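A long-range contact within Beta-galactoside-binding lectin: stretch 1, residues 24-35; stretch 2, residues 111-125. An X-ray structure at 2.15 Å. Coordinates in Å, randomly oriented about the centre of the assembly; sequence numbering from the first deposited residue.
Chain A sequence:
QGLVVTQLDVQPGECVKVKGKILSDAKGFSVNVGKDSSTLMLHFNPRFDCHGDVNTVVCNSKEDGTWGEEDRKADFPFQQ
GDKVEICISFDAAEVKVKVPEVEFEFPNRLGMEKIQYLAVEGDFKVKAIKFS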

ATOM      1  N   SER A  24     -15.731  -0.797  15.524  1.00 46.48           N
ATOM      2  CA  SER A  24     -16.670  -0.433  16.610  1.00 48.52           C
ATOM      3  C   SER A  24     -16.504  -1.313  17.869  1.00 47.43           C
ATOM      4  O   SER A  24     -17.383  -1.354  18.742  1.00 51.10           O
ATOM      5  CB  SER A  24     -18.110  -0.582  16.123  1.00 48.94           C
ATOM      6  OG  SER A  24     -18.381   0.386  15.120  1.00 55.52           O
ATOM      7  N   ASP A  25     -15.386  -1.999  17.948  1.00 44.04           N
ATOM      8  CA  ASP A  25     -15.074  -2.877  19.101  1.00 43.30           C
ATOM      9  C   ASP A  25     -13.575  -3.113  19.160  1.00 38.56           C
ATOM     10  O   ASP A  25     -13.107  -4.166  19.616  1.00 37.95           O
ATOM     11  CB  ASP A  25     -15.787  -4.219  18.954  1.00 48.23           C
ATOM     12  CG  ASP A  25     -15.773  -4.741  17.521  1.00 52.98           C
ATOM     13  OD1 ASP A  25     -16.543  -4.205  16.636  1.00 57.41           O
ATOM     14  OD2 ASP A  25     -14.992  -5.714  17.198  1.00 57.99           O
ATOM     15  N   ALA A  26     -12.881  -2.112  18.694  1.00 36.80           N
ATOM     16  CA  ALA A  26     -11.428  -2.112  18.622  1.00 34.32           C
ATOM     17  C   ALA A  26     -10.785  -2.153  20.009  1.00 34.44           C
ATOM     18  O   ALA A  26     -11.130  -1.361  20.900  1.00 35.47           O
ATOM     19  CB  ALA A  26     -10.942  -0.841  17.921  1.00 29.00           C
ATOM     20  N   LYS A  27      -9.866  -3.092  20.129  1.00 33.25           N
ATOM     21  CA  LYS A  27      -9.065  -3.283  21.340  1.00 34.00           C
ATOM     22  C   LYS A  27      -7.954  -2.255  21.292  1.00 31.28           C
ATOM     23  O   LYS A  27      -7.494  -1.757  22.330  1.00 30.24           O
ATOM     24  CB  LYS A  27      -8.428  -4.672  21.350  1.00 38.84           C
ATOM     25  CG  LYS A  27      -9.322  -5.799  21.848  1.00 46.20           C
ATOM     26  CD  LYS A  27      -8.537  -7.109  21.953  1.00 53.93           C
ATOM     27  CE  LYS A  27      -9.314  -8.258  22.578  1.00 58.89           C
ATOM     28  NZ  LYS A  27      -8.483  -9.459  22.766  1.00 60.32           N
ATOM     29  N   GLY A  28      -7.601  -2.013  20.046  1.00 30.59           N
ATOM     30  CA  GLY A  28      -6.563  -1.082  19.634  1.00 29.81           C
ATOM     31  C   GLY A  28      -6.024  -1.531  18.276  1.00 28.86           C
ATOM     32  O   GLY A  28      -6.389  -2.597  17.760  1.00 28.80           O
ATOM     33  N   PHE A  29      -5.180  -0.705  17.730  1.00 26.58           N
ATOM     34  CA  PHE A  29      -4.527  -0.970  16.446  1.00 25.24           C
ATOM     35  C   PHE A  29      -3.142  -0.361  16.506  1.00 24.45           C
ATOM     36  O   PHE A  29      -2.814   0.369  17.452  1.00 23.11           O
ATOM     37  CB  PHE A  29      -5.333  -0.374  15.282  1.00 22.53           C
ATOM     38  CG  PHE A  29      -5.417   1.148  15.306  1.00 20.42           C
ATOM     39  CD1 PHE A  29      -6.393   1.773  16.084  1.00 16.83           C
ATOM     40  CD2 PHE A  29      -4.521   1.912  14.549  1.00 19.72           C
ATOM     41  CE1 PHE A  29      -6.475   3.169  16.108  1.00 15.53           C
ATOM     42  CE2 PHE A  29      -4.602   3.308  14.572  1.00 16.77           C
ATOM     43  CZ  PHE A  29      -5.580   3.937  15.352  1.00 17.01           C
ATOM     44  N   SER A  30      -2.360  -0.671  15.504  1.00 21.46           N
ATOM     45  CA  SER A  30      -0.986  -0.177  15.423  1.00 23.88           C
ATOM     46  C   SER A  30      -0.600   0.125  13.977  1.00 23.09           C
ATOM     47  O   SER A  30      -1.135  -0.478  13.036  1.00 21.98           O
ATOM     48  CB  SER A  30      -0.026  -1.233  15.978  1.00 24.20           C
ATOM     49  OG  SER A  30      -0.317  -1.483  17.347  1.00 34.21           O
ATOM     50  N   VAL A  31       0.325   1.060  13.874  1.00 20.85           N
ATOM     51  CA  VAL A  31       0.880   1.527  12.594  1.00 20.87           C
ATOM     52  C   VAL A  31       2.402   1.606  12.719  1.00 21.28           C
ATOM     53  O   VAL A  31       2.946   2.549  13.313  1.00 22.17           O
ATOM     54  CB  VAL A  31       0.321   2.909  12.258  1.00 21.89           C
ATOM     55  CG1 VAL A  31       0.971   3.529  11.020  1.00 17.34           C
ATOM     56  CG2 VAL A  31      -1.182   2.892  11.975  1.00 23.40           C
ATOM     57  N   ASN A  32       3.048   0.604  12.151  1.00 21.14           N
ATOM     58  CA  ASN A  32       4.513   0.478  12.196  1.00 21.67           C
ATOM     59  C   ASN A  32       5.187   0.874  10.875  1.00 21.78           C
ATOM     60  O   ASN A  32       4.725   0.492   9.788  1.00 25.38           O
ATOM     61  CB  ASN A  32       4.906  -0.972  12.485  1.00 20.91           C
ATOM     62  CG  ASN A  32       4.015  -1.640  13.530  1.00 23.54           C
ATOM     63  OD1 ASN A  32       3.819  -1.090  14.610  1.00 24.96           O
ATOM     64  ND2 ASN A  32       3.456  -2.808  13.271  1.00 29.06           N
ATOM     65  N   VAL A  33       6.267   1.632  11.064  1.00 22.35           N
ATOM     66  CA  VAL A  33       7.149   2.130   9.983  1.00 23.28           C
ATOM     67  C   VAL A  33       8.606   1.894  10.404  1.00 22.95           C
ATOM     68  O   VAL A  33       8.960   2.027  11.584  1.00 22.14           O
ATOM     69  CB  VAL A  33       6.946   3.638   9.739  1.00 23.64           C
ATOM     70  CG1 VAL A  33       5.568   3.982   9.175  1.00 21.66           C
ATOM     71  CG2 VAL A  33       7.093   4.484  11.007  1.00 22.29           C
ATOM     72  N   GLY A  34       9.433   1.545   9.436  1.00 21.47           N
ATOM     73  CA  GLY A  34      10.865   1.285   9.694  1.00 23.87           C
ATOM     74  C   GLY A  34      11.547   0.681   8.465  1.00 24.83           C
ATOM     75  O   GLY A  34      11.240   1.046   7.321  1.00 24.93           O
ATOM     76  N   LYS A  35      12.463  -0.235   8.757  1.00 26.51           N
ATOM     77  CA  LYS A  35      13.250  -0.950   7.732  1.00 30.46           C
ATOM     78  C   LYS A  35      12.569  -2.278   7.394  1.00 28.50           C
ATOM     79  O   LYS A  35      12.422  -2.639   6.220  1.00 30.22           O
ATOM     80  CB  LYS A  35      14.660  -1.219   8.254  1.00 34.27           C
ATOM     81  CG  LYS A  35      15.567   0.010   8.172  1.00 42.29           C
ATOM     82  CD  LYS A  35      15.546   0.680   6.795  1.00 45.52           C
ATOM     83  CE  LYS A  35      16.329   1.993   6.759  1.00 48.98           C
ATOM     84  NZ  LYS A  35      16.159   2.727   5.496  1.00 50.14           N
TER
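Stretch 2 (111-125) GMEKIQYLAVEGDFK

Stretch 2 lies alongside stretch 1 as its antiparallel β-sheet neighbour, joined by a backbone hydrogen-bond ladder and fastened by side chains at both ends. Strand 117-122 runs against strand 29-33 with 167° between their N-to-C directions and 4.6 Å between their axes at closest approach; both are extended, and together the stretches bury 1067 Å². The ladder uses alternate residues. Ser30 pairs with Glu121 (Ser30 N to Glu121 O and Glu121 N to Ser30 O, both 2.9 Å), Asn32 with Ala119 (Asn32 N to Ala119 O 2.9 Å, Ala119 N to Asn32 O 2.7 Å), and Gly34 with Tyr117 (Gly34 N to Tyr117 O 3.1 Å, Tyr117 N to Gly34 O 3.0 Å). Gly34 O also accepts from Gln116 N at 3.0 Å, so one carbonyl serves two successive amides.

Between these rungs sit Val31 opposite Val120 and Val33 opposite Leu118, their side chains sharing one apolar face; Leu118 CD1 lies 3.4 Å from Val33 CG1, and Ile115 CD1 lies 3.8 Å from Val33 CB. The other face carries Ser30, Asn32, Ala119, Glu121 and Tyr117. There a water bridges Ser30 OG (2.8 Å) and Glu121 OE2 (3.3 Å), and a second joins Asn32 ND2 (3.2 Å) to Tyr117 OH (3.0 Å).

At Gly122, phi/psi of 89/-158 calls for glycine, and a CB would clash with Phe29 CA and Gly28 O. Beyond it, Asp123 N donates to Gly28 O (3.1 Å) while Asp123 OD2 accepts from Lys27 N (2.9 Å), holding the loop before the strand. Phe124 stacks offset on Phe29, ring centroids 4.8 Å apart and planes at 21°. At the far end Lys35 reaches back, its NZ donating to Lys114 O at 3.0 Å.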

ATOM      1  N   GLY A 111      17.986   6.738  14.321  1.00 38.50           N
ATOM      2  CA  GLY A 111      18.696   7.596  13.382  1.00 40.74           C
ATOM      3  C   GLY A 111      18.459   7.196  11.933  1.00 42.66           C
ATOM      4  O   GLY A 111      19.272   7.468  11.039  1.00 41.27           O
ATOM      5  N   MET A 112      17.322   6.552  11.702  1.00 42.99           N
ATOM      6  CA  MET A 112      16.943   6.091  10.378  1.00 43.71           C
ATOM      7  C   MET A 112      16.747   7.305   9.459  1.00 43.96           C
ATOM      8  O   MET A 112      16.281   8.356   9.906  1.00 43.04           O
ATOM      9  CB  MET A 112      15.655   5.277  10.494  1.00 41.38           C
ATOM     10  CG  MET A 112      15.495   4.190   9.467  1.00 41.13           C
ATOM     11  SD  MET A 112      14.074   3.167   9.861  1.00 41.73           S
ATOM     12  CE  MET A 112      14.674   2.261  11.245  1.00 37.10           C
ATOM     13  N   GLU A 113      17.131   7.166   8.191  1.00 46.26           N
ATOM     14  CA  GLU A 113      17.000   8.261   7.223  1.00 48.29           C
ATOM     15  C   GLU A 113      15.982   8.048   6.101  1.00 43.87           C
ATOM     16  O   GLU A 113      15.812   8.912   5.237  1.00 42.35           O
ATOM     17  CB  GLU A 113      18.364   8.652   6.639  1.00 55.63           C
ATOM     18  CG  GLU A 113      19.265   7.484   6.247  1.00 66.70           C
ATOM     19  CD  GLU A 113      20.360   7.225   7.271  1.00 72.21           C
ATOM     20  OE1 GLU A 113      21.252   8.094   7.417  1.00 75.91           O
ATOM     21  OE2 GLU A 113      20.329   6.159   7.930  1.00 76.23           O
ATOM     22  N   LYS A 114      15.316   6.899   6.104  1.00 40.18           N
ATOM     23  CA  LYS A 114      14.297   6.617   5.100  1.00 37.28           C
ATOM     24  C   LYS A 114      13.445   5.459   5.582  1.00 31.77           C
ATOM     25  O   LYS A 114      13.925   4.606   6.331  1.00 31.11           O
ATOM     26  CB  LYS A 114      14.926   6.281   3.738  1.00 42.60           C
ATOM     27  CG  LYS A 114      15.149   4.797   3.482  1.00 46.48           C
ATOM     28  CD  LYS A 114      15.655   4.522   2.076  1.00 52.49           C
ATOM     29  CE  LYS A 114      17.085   5.011   1.892  1.00 55.81           C
ATOM     30  NZ  LYS A 114      17.622   4.650   0.546  1.00 58.48           N
ATOM     31  N   ILE A 115      12.175   5.460   5.196  1.00 28.59           N
ATOM     32  CA  ILE A 115      11.256   4.392   5.568  1.00 25.94           C
ATOM     33  C   ILE A 115      11.051   3.479   4.367  1.00 25.52           C
ATOM     34  O   ILE A 115      10.741   3.943   3.272  1.00 25.84           O
ATOM     35  CB  ILE A 115       9.891   4.951   6.041  1.00 25.42           C
ATOM     36  CG1 ILE A 115      10.034   5.549   7.445  1.00 28.77           C
ATOM     37  CG2 ILE A 115       8.821   3.853   6.027  1.00 23.89           C
ATOM     38  CD1 ILE A 115       8.846   6.389   7.896  1.00 29.16           C
ATOM     39  N   GLN A 116      11.232   2.182   4.575  1.00 24.76           N
ATOM     40  CA  GLN A 116      11.060   1.219   3.502  1.00 25.94           C
ATOM     41  C   GLN A 116       9.988   0.202   3.845  1.00 23.09           C
ATOM     42  O   GLN A 116       9.620  -0.624   3.012  1.00 23.32           O
ATOM     43  CB  GLN A 116      12.368   0.483   3.253  1.00 32.16           C
ATOM     44  CG  GLN A 116      13.554   1.392   3.044  1.00 41.31           C
ATOM     45  CD  GLN A 116      14.838   0.618   2.855  1.00 43.64           C
ATOM     46  OE1 GLN A 116      15.333  -0.022   3.783  1.00 44.82           O
ATOM     47  NE2 GLN A 116      15.380   0.660   1.645  1.00 47.84           N
ATOM     48  N   TYR A 117       9.478   0.278   5.068  1.00 20.57           N
ATOM     49  CA  TYR A 117       8.483  -0.667   5.543  1.00 20.91           C
ATOM     50  C   TYR A 117       7.355   0.046   6.277  1.00 21.92           C
ATOM     51  O   TYR A 117       7.604   0.964   7.060  1.00 22.75           O
ATOM     52  CB  TYR A 117       9.181  -1.663   6.482  1.00 21.45           C
ATOM     53  CG  TYR A 117       8.286  -2.666   7.178  1.00 19.17           C
ATOM     54  CD1 TYR A 117       7.688  -2.364   8.408  1.00 19.14           C
ATOM     55  CD2 TYR A 117       8.069  -3.928   6.630  1.00 18.15           C
ATOM     56  CE1 TYR A 117       6.896  -3.301   9.070  1.00 18.47           C
ATOM     57  CE2 TYR A 117       7.279  -4.872   7.280  1.00 18.71           C
ATOM     58  CZ  TYR A 117       6.699  -4.554   8.498  1.00 18.98           C
ATOM     59  OH  TYR A 117       5.914  -5.490   9.134  1.00 20.70           O
ATOM     60  N   LEU A 118       6.125  -0.390   6.020  1.00 20.98           N
ATOM     61  CA  LEU A 118       4.929   0.162   6.651  1.00 19.01           C
ATOM     62  C   LEU A 118       3.982  -1.007   6.850  1.00 18.70           C
ATOM     63  O   LEU A 118       3.816  -1.823   5.954  1.00 20.39           O
ATOM     64  CB  LEU A 118       4.269   1.215   5.740  1.00 21.09           C
ATOM     65  CG  LEU A 118       2.906   1.834   6.117  1.00 25.97           C
ATOM     66  CD1 LEU A 118       2.995   2.623   7.405  1.00 27.70           C
ATOM     67  CD2 LEU A 118       2.426   2.750   5.011  1.00 27.74           C
ATOM     68  N   ALA A 119       3.402  -1.125   8.034  1.00 19.08           N
ATOM     69  CA  ALA A 119       2.454  -2.195   8.303  1.00 18.05           C
ATOM     70  C   ALA A 119       1.355  -1.690   9.220  1.00 19.33           C
ATOM     71  O   ALA A 119       1.613  -0.923  10.147  1.00 19.11           O
ATOM     72  CB  ALA A 119       3.153  -3.380   8.928  1.00 21.04           C
ATOM     73  N   VAL A 120       0.118  -2.064   8.921  1.00 21.76           N
ATOM     74  CA  VAL A 120      -1.026  -1.666   9.736  1.00 24.22           C
ATOM     75  C   VAL A 120      -1.592  -2.948  10.317  1.00 27.95           C
ATOM     76  O   VAL A 120      -1.833  -3.901   9.581  1.00 30.85           O
ATOM     77  CB  VAL A 120      -2.123  -0.961   8.896  1.00 24.30           C
ATOM     78  CG1 VAL A 120      -3.309  -0.613   9.781  1.00 22.39           C
ATOM     79  CG2 VAL A 120      -1.565   0.303   8.237  1.00 20.69           C
ATOM     80  N   GLU A 121      -1.762  -2.991  11.635  1.00 30.17           N
ATOM     81  CA  GLU A 121      -2.299  -4.176  12.297  1.00 31.69           C
ATOM     82  C   GLU A 121      -3.360  -3.832  13.342  1.00 29.91           C
ATOM     83  O   GLU A 121      -3.560  -2.665  13.696  1.00 27.89           O
ATOM     84  CB  GLU A 121      -1.170  -5.010  12.922  1.00 34.33           C
ATOM     85  CG  GLU A 121      -0.339  -4.276  13.960  1.00 44.79           C
ATOM     86  CD  GLU A 121       0.817  -5.112  14.496  1.00 52.66           C
ATOM     87  OE1 GLU A 121       1.619  -5.623  13.679  1.00 56.22           O
ATOM     88  OE2 GLU A 121       0.931  -5.247  15.736  1.00 55.77           O
ATOM     89  N   GLY A 122      -4.050  -4.861  13.818  1.00 27.13           N
ATOM     90  CA  GLY A 122      -5.084  -4.657  14.810  1.00 30.25           C
ATOM     91  C   GLY A 122      -6.453  -4.377  14.222  1.00 32.82           C
ATOM     92  O   GLY A 122      -6.746  -4.702  13.064  1.00 34.19           O
ATOM     93  N   ASP A 123      -7.293  -3.750  15.031  1.00 34.53           N
ATOM     94  CA  ASP A 123      -8.658  -3.437  14.646  1.00 32.63           C
ATOM     95  C   ASP A 123      -8.799  -2.124  13.900  1.00 32.88           C
ATOM     96  O   ASP A 123      -9.443  -1.184  14.379  1.00 31.19           O
ATOM     97  CB  ASP A 123      -9.547  -3.458  15.884  1.00 35.36           C
ATOM     98  CG  ASP A 123      -9.434  -4.761  16.649  1.00 37.69           C
ATOM     99  OD1 ASP A 123      -9.631  -5.830  16.034  1.00 40.62           O
ATOM    100  OD2 ASP A 123      -9.118  -4.721  17.854  1.00 38.72           O
ATOM    101  N   PHE A 124      -8.195  -2.074  12.716  1.00 32.42           N
ATOM    102  CA  PHE A 124      -8.249  -0.898  11.860  1.00 30.34           C
ATOM    103  C   PHE A 124      -8.524  -1.401  10.452  1.00 30.15           C
ATOM    104  O   PHE A 124      -7.991  -2.434  10.035  1.00 29.68           O
ATOM    105  CB  PHE A 124      -6.915  -0.139  11.898  1.00 25.03           C
ATOM    106  CG  PHE A 124      -6.966   1.235  11.274  1.00 23.12           C
ATOM    107  CD1 PHE A 124      -7.658   2.273  11.887  1.00 21.43           C
ATOM    108  CD2 PHE A 124      -6.283   1.503  10.091  1.00 24.48           C
ATOM    109  CE1 PHE A 124      -7.671   3.552  11.343  1.00 19.68           C
ATOM    110  CE2 PHE A 124      -6.289   2.786   9.536  1.00 23.98           C
ATOM    111  CZ  PHE A 124      -6.984   3.810  10.168  1.00 22.96           C
ATOM    112  N   LYS A 125      -9.406  -0.710   9.745  1.00 31.22           N
ATOM    113  CA  LYS A 125      -9.737  -1.076   8.379  1.00 31.34           C
ATOM    114  C   LYS A 125      -9.159  -0.005   7.449  1.00 28.48           C
ATOM    115  O   LYS A 125      -9.618   1.135   7.435  1.00 25.52           O
ATOM    116  CB  LYS A 125     -11.253  -1.180   8.204  1.00 33.82           C
ATOM    117  CG  LYS A 125     -11.680  -1.737   6.865  1.00 38.67           C
ATOM    118  CD  LYS A 125     -13.148  -1.450   6.587  1.00 46.20           C
ATOM    119  CE  LYS A 125     -13.408   0.044   6.400  1.00 48.21           C
ATOM    120  NZ  LYS A 125     -12.681   0.622   5.225  1.00 48.19           N
TER
HETATM  121  O   HOH W   1      -1.610  -3.997  17.372  1.00 51.65           O
HETATM  122  O   HOH W   2       3.896  -5.350  11.388  1.00 47.47           O